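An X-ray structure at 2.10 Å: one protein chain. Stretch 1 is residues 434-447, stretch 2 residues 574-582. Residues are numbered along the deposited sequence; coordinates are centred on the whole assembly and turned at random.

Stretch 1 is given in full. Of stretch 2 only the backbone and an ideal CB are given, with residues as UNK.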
# COMPACT_ATOMS: atom_id res chain seq x y z
N GLU A 434 53.75 29.10 -8.62
CA GLU A 434 55.00 28.37 -8.71
C GLU A 434 55.36 28.36 -10.19
O GLU A 434 54.49 28.14 -11.04
CB GLU A 434 54.79 26.95 -8.19
CG GLU A 434 55.96 26.00 -8.38
CD GLU A 434 57.14 26.26 -7.46
OE1 GLU A 434 57.00 26.89 -6.38
OE2 GLU A 434 58.23 25.79 -7.81
N SER A 435 56.64 28.58 -10.51
CA SER A 435 57.08 28.73 -11.90
C SER A 435 56.90 27.48 -12.71
O SER A 435 57.18 26.38 -12.24
CB SER A 435 58.57 29.12 -11.96
OG SER A 435 58.75 30.43 -11.49
N GLY A 436 56.48 27.66 -13.96
CA GLY A 436 56.43 26.56 -14.92
C GLY A 436 57.79 25.95 -15.15
O GLY A 436 58.81 26.55 -14.82
N ARG A 437 57.82 24.74 -15.67
CA ARG A 437 59.07 24.04 -15.94
C ARG A 437 58.82 22.81 -16.75
O ARG A 437 57.69 22.32 -16.82
CB ARG A 437 59.74 23.60 -14.64
CG ARG A 437 58.94 22.57 -13.87
CD ARG A 437 59.32 22.59 -12.42
NE ARG A 437 60.72 22.28 -12.28
CZ ARG A 437 61.57 22.85 -11.43
NH1 ARG A 437 61.19 23.81 -10.59
NH2 ARG A 437 62.83 22.45 -11.44
N THR A 438 59.88 22.29 -17.34
CA THR A 438 59.84 21.04 -18.06
C THR A 438 60.62 20.03 -17.27
O THR A 438 61.64 20.37 -16.69
CB THR A 438 60.40 21.25 -19.46
OG1 THR A 438 59.57 22.21 -20.11
CG2 THR A 438 60.41 19.97 -20.28
N LEU A 439 60.11 18.80 -17.20
CA LEU A 439 60.81 17.71 -16.54
C LEU A 439 60.96 16.56 -17.52
O LEU A 439 60.01 16.22 -18.23
CB LEU A 439 60.05 17.23 -15.30
CG LEU A 439 59.99 18.14 -14.07
CD1 LEU A 439 59.28 17.43 -12.92
CD2 LEU A 439 61.36 18.61 -13.62
N ASN A 440 62.16 15.97 -17.56
CA ASN A 440 62.45 14.77 -18.37
C ASN A 440 62.97 13.59 -17.59
O ASN A 440 62.77 12.46 -18.03
CB ASN A 440 63.48 15.10 -19.45
CG ASN A 440 62.93 16.00 -20.52
OD1 ASN A 440 62.34 15.52 -21.49
ND2 ASN A 440 63.11 17.30 -20.35
N SER A 441 63.65 13.82 -16.47
CA SER A 441 64.16 12.72 -15.63
C SER A 441 63.17 12.33 -14.54
O SER A 441 62.22 13.05 -14.26
CB SER A 441 65.50 13.11 -15.01
OG SER A 441 65.39 14.33 -14.32
N SER A 442 63.41 11.18 -13.93
CA SER A 442 62.57 10.64 -12.87
C SER A 442 62.76 11.40 -11.56
O SER A 442 63.89 11.63 -11.15
CB SER A 442 62.93 9.16 -12.65
OG SER A 442 62.14 8.56 -11.65
N GLY A 443 61.66 11.79 -10.90
CA GLY A 443 61.71 12.26 -9.51
C GLY A 443 60.64 13.25 -9.09
O GLY A 443 59.76 13.60 -9.87
N VAL A 444 60.73 13.66 -7.82
CA VAL A 444 59.85 14.68 -7.25
C VAL A 444 60.65 15.96 -6.99
O VAL A 444 61.70 15.93 -6.34
CB VAL A 444 59.13 14.19 -5.96
CG1 VAL A 444 58.50 12.83 -6.20
CG2 VAL A 444 60.05 14.15 -4.75
N VAL A 445 60.13 17.08 -7.49
CA VAL A 445 60.79 18.37 -7.39
C VAL A 445 59.96 19.28 -6.48
O VAL A 445 58.92 19.78 -6.92
CB VAL A 445 60.92 19.02 -8.79
CG1 VAL A 445 61.60 20.38 -8.70
CG2 VAL A 445 61.65 18.08 -9.74
N PRO A 446 60.41 19.52 -5.23
CA PRO A 446 59.66 20.37 -4.31
C PRO A 446 59.29 21.73 -4.89
O PRO A 446 60.07 22.31 -5.63
CB PRO A 446 60.61 20.54 -3.12
CG PRO A 446 61.43 19.29 -3.13
CD PRO A 446 61.62 18.96 -4.58
N PHE A 447 58.10 22.22 -4.57
CA PHE A 447 57.72 23.59 -4.90
C PHE A 447 58.59 24.52 -4.05
O PHE A 447 58.96 24.16 -2.93
CB PHE A 447 56.23 23.88 -4.59
CG PHE A 447 55.26 23.48 -5.69
CD1 PHE A 447 55.54 22.47 -6.61
CD2 PHE A 447 54.01 24.11 -5.77
CE1 PHE A 447 54.63 22.14 -7.61
CE2 PHE A 447 53.10 23.77 -6.77
CZ PHE A 447 53.41 22.79 -7.68
N UNK A 574 53.24 19.71 2.02
CA UNK A 574 54.15 20.09 0.93
C UNK A 574 53.67 19.55 -0.39
O UNK A 574 53.04 18.48 -0.46
CB UNK A 574 55.57 19.59 1.21
N UNK A 575 54.01 20.29 -1.44
CA UNK A 575 53.64 19.96 -2.80
C UNK A 575 54.88 19.90 -3.68
O UNK A 575 55.74 20.75 -3.56
CB UNK A 575 52.64 20.98 -3.35
N UNK A 576 54.94 18.92 -4.57
CA UNK A 576 56.05 18.78 -5.51
C UNK A 576 55.55 18.40 -6.89
O UNK A 576 54.52 17.71 -7.00
CB UNK A 576 57.05 17.74 -5.01
N UNK A 577 56.28 18.83 -7.92
CA UNK A 577 56.12 18.27 -9.28
C UNK A 577 56.51 16.81 -9.20
O UNK A 577 57.36 16.43 -8.38
CB UNK A 577 56.97 19.01 -10.32
N UNK A 578 55.88 15.99 -10.01
CA UNK A 578 56.22 14.58 -10.09
C UNK A 578 56.23 14.17 -11.56
O UNK A 578 55.35 14.56 -12.32
CB UNK A 578 55.24 13.73 -9.28
N UNK A 579 57.23 13.37 -11.93
CA UNK A 579 57.38 12.86 -13.30
C UNK A 579 58.26 11.61 -13.22
O UNK A 579 59.27 11.61 -12.51
CB UNK A 579 57.99 13.91 -14.23
N UNK A 580 57.86 10.53 -13.90
CA UNK A 580 58.55 9.23 -13.75
C UNK A 580 59.76 9.05 -14.68
O UNK A 580 60.36 7.98 -14.73
CB UNK A 580 57.56 8.10 -14.01
N UNK A 581 60.10 10.08 -15.45
CA UNK A 581 61.25 10.06 -16.31
C UNK A 581 60.99 9.56 -17.71
O UNK A 581 61.84 9.73 -18.56
CB UNK A 581 62.34 9.20 -15.67
N UNK A 582 59.81 8.96 -17.95
CA UNK A 582 59.49 8.43 -19.28
C UNK A 582 58.98 9.59 -20.15
O UNK A 582 57.85 10.05 -20.01
CB UNK A 582 58.45 7.31 -19.19

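Most of stretch 2 is a strand antiparallel to residues 444-446, and the CBs of 576 to 579 alternate between two faces of the sheet.

Position 574 has an ideal CB pointing sideways, with nothing of stretch 1 within 5.5 Å, so many residues would fit. It is Asn574, which makes no contact with stretch 1.

At position 575 the backbone O accepts a hydrogen bond from Phe447 N (3.0 Å). The ideal CB points sideways, 4.2 Å from Phe447 CD2. An apolar side chain, branched or long, could cover that ring. It is Ile575. Its CG2 lies over one face of the Phe447 ring, 3.5 Å from the centroid, in a CH-pi contact.

The CB of position 576 shares a face with Val444 and Pro446. It is 3.4 Å from Val445 O and 3.8 Å from Pro446 CA. The backbone of Val445 and Pro446 crowds one side of this CB. A small residue fits easily, but stretch 1 does not exclude a larger one directed outward. Ser576 is found, with OG 3.2 Å from Pro446 CA.

Position 577 is paired to Val445 by two backbone hydrogen bonds: Val445 N to the O of 577 and the N of 577 to Val445 O are each 3.0 Å. Its CB faces Leu439 CD1 at 3.8 Å. Beyond lie the Arg437 chain and the Phe447 ring, with a gap between them. A large apolar side chain would fill it: Leu, Met or an aromatic. The residue is Phe577. Arg437 CD sits over one face of its ring, 3.4 Å from the centroid, and Phe447 CE1 lies over the opposite face, 3.5 Å from Phe577 CE2. The two aromatic planes meet obliquely, at 41°.

Position 578 turns back to the face of Val444. Stretch 1 offers only the Val444 side chain nearby, so many residues would serve; a beta-branched or aromatic one could pack against it. It is Phe578; Val444 CG1 meets its ring edge, 4.1 Å from Phe578 CD1.

Position 579 pairs with Gly443: Gly443 N to its O is 2.9 Å, and its N to Gly443 O is 3.3 Å. The CB is 4.0 Å from Leu439 CD1, and the carbonyls of Leu439, Asn440 and Ser441 lie beyond. A flat, polar or aromatic side chain suits. It is His579, whose CD2 is 3.4 Å from both Leu439 O and Ser441 O.

The CB of position 580 is 5.2 Å from Ser442 OG, so the choice is broad. It is Asn580.

At position 581, phi is 91°, and an ideal CB would clash with Ser442 N at 2.8 Å. Glycine is called for, and Gly581 is present.

Position 582 points away from stretch 1, so many residues would fit; it is Val582.

Stretch 2, residues 574-582: NISFFHNGV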
# COMPACT_ATOMS: atom_id res chain seq x y z
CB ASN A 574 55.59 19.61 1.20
CG ASN A 574 56.20 20.29 2.42
OD1 ASN A 574 56.45 19.64 3.44
ND2 ASN A 574 56.40 21.58 2.34
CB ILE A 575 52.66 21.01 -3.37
CG1 ILE A 575 51.34 20.97 -2.58
CG2 ILE A 575 52.41 20.76 -4.86
CD1 ILE A 575 50.36 22.06 -2.98
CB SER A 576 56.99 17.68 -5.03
OG SER A 576 57.50 18.03 -3.77
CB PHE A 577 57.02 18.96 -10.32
CG PHE A 577 56.76 20.43 -10.47
CD1 PHE A 577 55.79 20.89 -11.34
CD2 PHE A 577 57.48 21.37 -9.74
CE1 PHE A 577 55.53 22.24 -11.47
CE2 PHE A 577 57.23 22.72 -9.86
CZ PHE A 577 56.25 23.16 -10.73
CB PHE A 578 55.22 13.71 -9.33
CG PHE A 578 55.21 12.28 -9.76
CD1 PHE A 578 56.21 11.41 -9.35
CD2 PHE A 578 54.24 11.80 -10.63
CE1 PHE A 578 56.22 10.08 -9.76
CE2 PHE A 578 54.24 10.48 -11.04
CZ PHE A 578 55.23 9.61 -10.61
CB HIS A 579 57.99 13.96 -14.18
CG HIS A 579 58.36 13.49 -15.56
ND1 HIS A 579 57.46 12.88 -16.41
CD2 HIS A 579 59.53 13.55 -16.23
CE1 HIS A 579 58.06 12.58 -17.54
NE2 HIS A 579 59.32 12.98 -17.46
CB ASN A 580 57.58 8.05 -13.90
CG ASN A 580 57.09 7.87 -15.31
OD1 ASN A 580 57.10 8.81 -16.12
ND2 ASN A 580 56.61 6.68 -15.62
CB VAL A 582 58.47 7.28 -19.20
CG1 VAL A 582 58.09 6.80 -20.60
CG2 VAL A 582 59.03 6.14 -18.36
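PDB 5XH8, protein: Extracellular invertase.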